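Hypothetical protein SO0527 (Shewanella oneidensis, PDB 2BBE) is of unknown function but belongs to the antibiotic biosynthesis monooxygenase family and may therefore act as a monooxygenase. Local coordinates at residues V69-A72 with A73-H77; I83-Y86 with F87-M91. All blocks are in the same frame, centred on the assembly; numbering follows the deposited sequence.

Contact 1. Residues V69-A72 with A73-H77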
# COMPACT_ATOMS: atom_id res chain seq x y z
N VAL A 69 -12.71 0.97 -2.69
CA VAL A 69 -13.17 1.96 -1.70
C VAL A 69 -14.47 1.52 -1.00
O VAL A 69 -14.73 1.91 0.14
CB VAL A 69 -13.31 3.37 -2.33
CG1 VAL A 69 -11.95 3.89 -2.81
CG2 VAL A 69 -14.31 3.37 -3.46
N ASP A 70 -15.28 0.71 -1.69
CA ASP A 70 -16.55 0.24 -1.12
C ASP A 70 -17.17 -0.82 -2.01
O ASP A 70 -16.61 -1.13 -3.05
CB ASP A 70 -17.55 1.38 -0.85
CG ASP A 70 -17.88 2.23 -2.09
OD1 ASP A 70 -17.87 1.74 -3.23
OD2 ASP A 70 -18.19 3.42 -1.89
N ILE A 71 -18.30 -1.39 -1.59
CA ILE A 71 -18.91 -2.47 -2.33
C ILE A 71 -19.44 -1.98 -3.70
O ILE A 71 -19.35 -2.69 -4.67
CB ILE A 71 -20.03 -3.20 -1.49
CG1 ILE A 71 -20.45 -4.52 -2.17
CG2 ILE A 71 -21.24 -2.26 -1.21
CD1 ILE A 71 -19.31 -5.51 -2.27
N ALA A 72 -19.94 -0.75 -3.78
CA ALA A 72 -20.34 -0.23 -5.10
C ALA A 72 -19.18 -0.25 -6.09
O ALA A 72 -19.35 -0.64 -7.25
CB ALA A 72 -20.96 1.16 -5.02
N ALA A 73 -17.98 0.14 -5.64
CA ALA A 73 -16.81 0.15 -6.53
C ALA A 73 -16.38 -1.29 -6.91
O ALA A 73 -16.00 -1.53 -8.05
CB ALA A 73 -15.66 0.89 -5.86
N PHE A 74 -16.47 -2.22 -5.96
CA PHE A 74 -16.20 -3.64 -6.24
C PHE A 74 -17.20 -4.17 -7.28
O PHE A 74 -16.81 -4.82 -8.25
CB PHE A 74 -16.23 -4.48 -4.94
CG PHE A 74 -15.96 -5.96 -5.18
CD1 PHE A 74 -14.68 -6.40 -5.52
CD2 PHE A 74 -16.99 -6.88 -5.12
CE1 PHE A 74 -14.43 -7.76 -5.76
CE2 PHE A 74 -16.74 -8.25 -5.37
CZ PHE A 74 -15.46 -8.67 -5.69
N ASP A 75 -18.49 -3.88 -7.09
CA ASP A 75 -19.54 -4.33 -8.03
C ASP A 75 -19.34 -3.74 -9.43
O ASP A 75 -19.50 -4.44 -10.46
CB ASP A 75 -20.94 -3.98 -7.49
CG ASP A 75 -21.33 -4.82 -6.27
OD1 ASP A 75 -20.67 -5.85 -5.98
OD2 ASP A 75 -22.30 -4.46 -5.60
N GLU A 76 -18.97 -2.46 -9.48
CA GLU A 76 -18.65 -1.78 -10.75
C GLU A 76 -17.50 -2.50 -11.47
O GLU A 76 -17.58 -2.75 -12.68
CB GLU A 76 -18.28 -0.30 -10.50
CG GLU A 76 -18.02 0.51 -11.78
CD GLU A 76 -18.03 2.02 -11.56
OE1 GLU A 76 -18.54 2.47 -10.51
OE2 GLU A 76 -17.54 2.76 -12.44
N HIS A 77 -16.44 -2.82 -10.72
CA HIS A 77 -15.29 -3.56 -11.25
C HIS A 77 -15.74 -4.90 -11.85
O HIS A 77 -15.35 -5.23 -12.98
CB HIS A 77 -14.25 -3.83 -10.15
CG HIS A 77 -13.25 -4.88 -10.52
ND1 HIS A 77 -12.26 -4.67 -11.46
CD2 HIS A 77 -13.08 -6.15 -10.08
CE1 HIS A 77 -11.53 -5.76 -11.59
NE2 HIS A 77 -12.01 -6.68 -10.76
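Asp70 holds its CG between its own backbone N and carbonyl carbon (chi1 57°), and this folds the carboxylate back over the first turn of helix 71-78, within reach of Ala73. Ile71 takes a different first torsion: CG1 lies nearly trans to the main-chain nitrogen (chi1 -167°), and the bend at chi2 carries CD1 toward Phe74 and Asp75. The capping bond runs from Ala73 N to Asp70 OD1, 2.9 Å long, and it meets the oxygen nearly along its C-O axis. An amide at the start of a helix has no carbonyl of a preceding turn to use; here the carboxylate takes that place, and its negative charge would also be expected to suit the positive end of the helix dipole. Beside it, Asp70 O accepts from Phe74 N at 3.1 Å, so this one residue serves two successive amides.

Two apolar touches flank the cap. Val69 CG2 packs on Ala73 CB at 3.7 Å, while Ile71 CD1 comes obliquely to the Phe74 ring, 3.9 Å from Phe74 CD2. The Asp75 carboxylate crosses the isoleucine at a slant, Asp75 OD2 lying 3.9 Å from Ile71 CG1. Asp75 N closes the next turn on Ile71 O at 2.8 Å.

Phe74 and Ile71 both pack on Ile14 of strand 8-22, so this side of the turn faces the sheet. Val69 meets Val69 of the second subunit, and Ile71 meets Arg56 of the third, so the helix start also lies at subunit boundaries. Taken together this is a classic aspartate N-cap, placed where the chain leaves strand 61-68 and enters a helix of the ferredoxin-like, dimeric alpha-beta barrel fold.

Contact 2. Residues I83-Y86 with F87-M91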
# COMPACT_ATOMS: atom_id res chain seq x y z
N ILE A 83 -13.57 -7.88 -17.43
CA ILE A 83 -13.66 -8.80 -16.30
C ILE A 83 -14.67 -9.89 -16.64
O ILE A 83 -14.38 -11.06 -16.43
CB ILE A 83 -14.00 -8.04 -14.97
CG1 ILE A 83 -13.01 -6.88 -14.74
CG2 ILE A 83 -14.07 -9.00 -13.77
CD1 ILE A 83 -11.51 -7.26 -14.74
N GLN A 84 -15.83 -9.51 -17.18
CA GLN A 84 -16.83 -10.49 -17.57
C GLN A 84 -16.31 -11.39 -18.72
O GLN A 84 -16.58 -12.60 -18.74
CB GLN A 84 -18.17 -9.81 -17.93
CG GLN A 84 -18.76 -8.90 -16.80
CD GLN A 84 -19.66 -9.63 -15.80
OE1 GLN A 84 -20.75 -9.16 -15.48
NE2 GLN A 84 -19.21 -10.77 -15.28
N HIS A 85 -15.56 -10.81 -19.66
CA HIS A 85 -14.95 -11.59 -20.73
C HIS A 85 -13.97 -12.62 -20.15
O HIS A 85 -13.95 -13.79 -20.56
CB HIS A 85 -14.21 -10.68 -21.71
CG HIS A 85 -13.49 -11.43 -22.78
ND1 HIS A 85 -14.15 -11.98 -23.86
CD2 HIS A 85 -12.19 -11.76 -22.92
CE1 HIS A 85 -13.27 -12.59 -24.63
NE2 HIS A 85 -12.08 -12.48 -24.08
N TYR A 86 -13.13 -12.18 -19.21
CA TYR A 86 -12.25 -13.12 -18.53
C TYR A 86 -13.04 -14.29 -17.89
O TYR A 86 -12.75 -15.46 -18.18
CB TYR A 86 -11.33 -12.43 -17.49
CG TYR A 86 -10.65 -13.47 -16.62
CD1 TYR A 86 -9.57 -14.23 -17.12
CD2 TYR A 86 -11.13 -13.75 -15.34
CE1 TYR A 86 -8.99 -15.24 -16.35
CE2 TYR A 86 -10.55 -14.75 -14.54
CZ TYR A 86 -9.47 -15.49 -15.06
OH TYR A 86 -8.89 -16.49 -14.29
N PHE A 87 -14.04 -14.00 -17.05
CA PHE A 87 -14.84 -15.06 -16.38
C PHE A 87 -15.51 -15.98 -17.37
O PHE A 87 -15.39 -17.20 -17.26
CB PHE A 87 -15.92 -14.48 -15.41
CG PHE A 87 -17.17 -15.38 -15.22
CD1 PHE A 87 -17.06 -16.76 -14.99
CD2 PHE A 87 -18.45 -14.83 -15.24
CE1 PHE A 87 -18.19 -17.57 -14.83
CE2 PHE A 87 -19.59 -15.62 -15.06
CZ PHE A 87 -19.46 -16.99 -14.86
N HIS A 88 -16.22 -15.40 -18.34
CA HIS A 88 -17.04 -16.16 -19.31
C HIS A 88 -16.30 -16.89 -20.40
O HIS A 88 -16.71 -17.97 -20.80
CB HIS A 88 -17.97 -15.22 -20.07
CG HIS A 88 -19.16 -14.79 -19.30
ND1 HIS A 88 -20.31 -14.31 -19.91
CD2 HIS A 88 -19.40 -14.76 -17.97
CE1 HIS A 88 -21.20 -14.03 -18.98
NE2 HIS A 88 -20.68 -14.28 -17.80
N GLN A 89 -15.25 -16.25 -20.94
CA GLN A 89 -14.61 -16.75 -22.14
C GLN A 89 -13.20 -17.30 -21.91
O GLN A 89 -12.82 -18.30 -22.53
CB GLN A 89 -14.57 -15.67 -23.23
CG GLN A 89 -15.96 -15.12 -23.60
CD GLN A 89 -16.87 -16.20 -24.15
OE1 GLN A 89 -16.41 -17.08 -24.88
NE2 GLN A 89 -18.17 -16.13 -23.82
N VAL A 90 -12.44 -16.66 -21.02
CA VAL A 90 -11.03 -17.02 -20.87
C VAL A 90 -10.87 -18.13 -19.84
O VAL A 90 -10.26 -19.16 -20.09
CB VAL A 90 -10.16 -15.78 -20.50
CG1 VAL A 90 -8.69 -16.20 -20.34
CG2 VAL A 90 -10.29 -14.70 -21.57
N MET A 91 -11.44 -17.90 -18.67
CA MET A 91 -11.34 -18.83 -17.55
C MET A 91 -11.67 -20.30 -17.87
O MET A 91 -10.90 -21.18 -17.49
CB MET A 91 -12.17 -18.32 -16.37
CG MET A 91 -11.58 -18.57 -15.01
SD MET A 91 -12.67 -17.95 -13.73
CE MET A 91 -14.03 -19.12 -13.81
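Tyr86 meets Val90 and Met91 with successive parts of its side chain. Tyr86 CB lies 3.2 Å from Phe87 N, simply because the two residues are adjacent, and with CG trans to the backbone N (chi1 168°) the ring stands out from the helix. Tyr86 CG and CD2 also lie by Phe87 N. Tyr86 CD1 then reaches Val90 CB at 3.8 Å, and CE1 continues along Val90 CG1. On the other edge Tyr86 CE2 is 3.9 Å from Met91 SD, an oblique Met-aromatic contact, while Met91 CB sits over one face toward the rim. Tyr86 CZ packs on Met91 CG at 3.7 Å. At the tip, Tyr86 OH lies 3.5 Å from Met91 CG.

The reach to Met91 goes with a widened, pi-type turn: Met91 N donates to Tyr86 O at 2.8 Å, five residues back, and His85 O accepts from both Gln89 N and Val90 N. On the outer side, Gln89 CB lies over the His85 ring in a CH-pi contact, 4.0 Å from the centroid.

Helix 27-35 packs on Tyr86 through Leu30 and Leu34, and on Val90 through Ala33. Phe20 of strand 8-22 meets the tyrosine ring edge-to-face, and strand 95-107 touches Tyr86 with Val95 and Met91 with Phe98.

In the fold
Contacts 1 and 2 sit on consecutive helices, 71-78 and 81-94, their centres about 18 Å apart, and they meet where His77 O packs on Ile83 CG1. Contact 1 is mostly a surface feature: a polar helix start with small apolar touches, close to two other subunits of the tetramer. Contact 2 is partly buried and, within the assembly, is touched by no other protein chain; its Tyr86-Met91 packing is buried within its own subunit, while His85 and Gln89 are exposed. Both touch strand 8-22; contact 2 also packs on helix 27-35 and strand 95-107. One shows how a helix begins, the other how a helix widens midway.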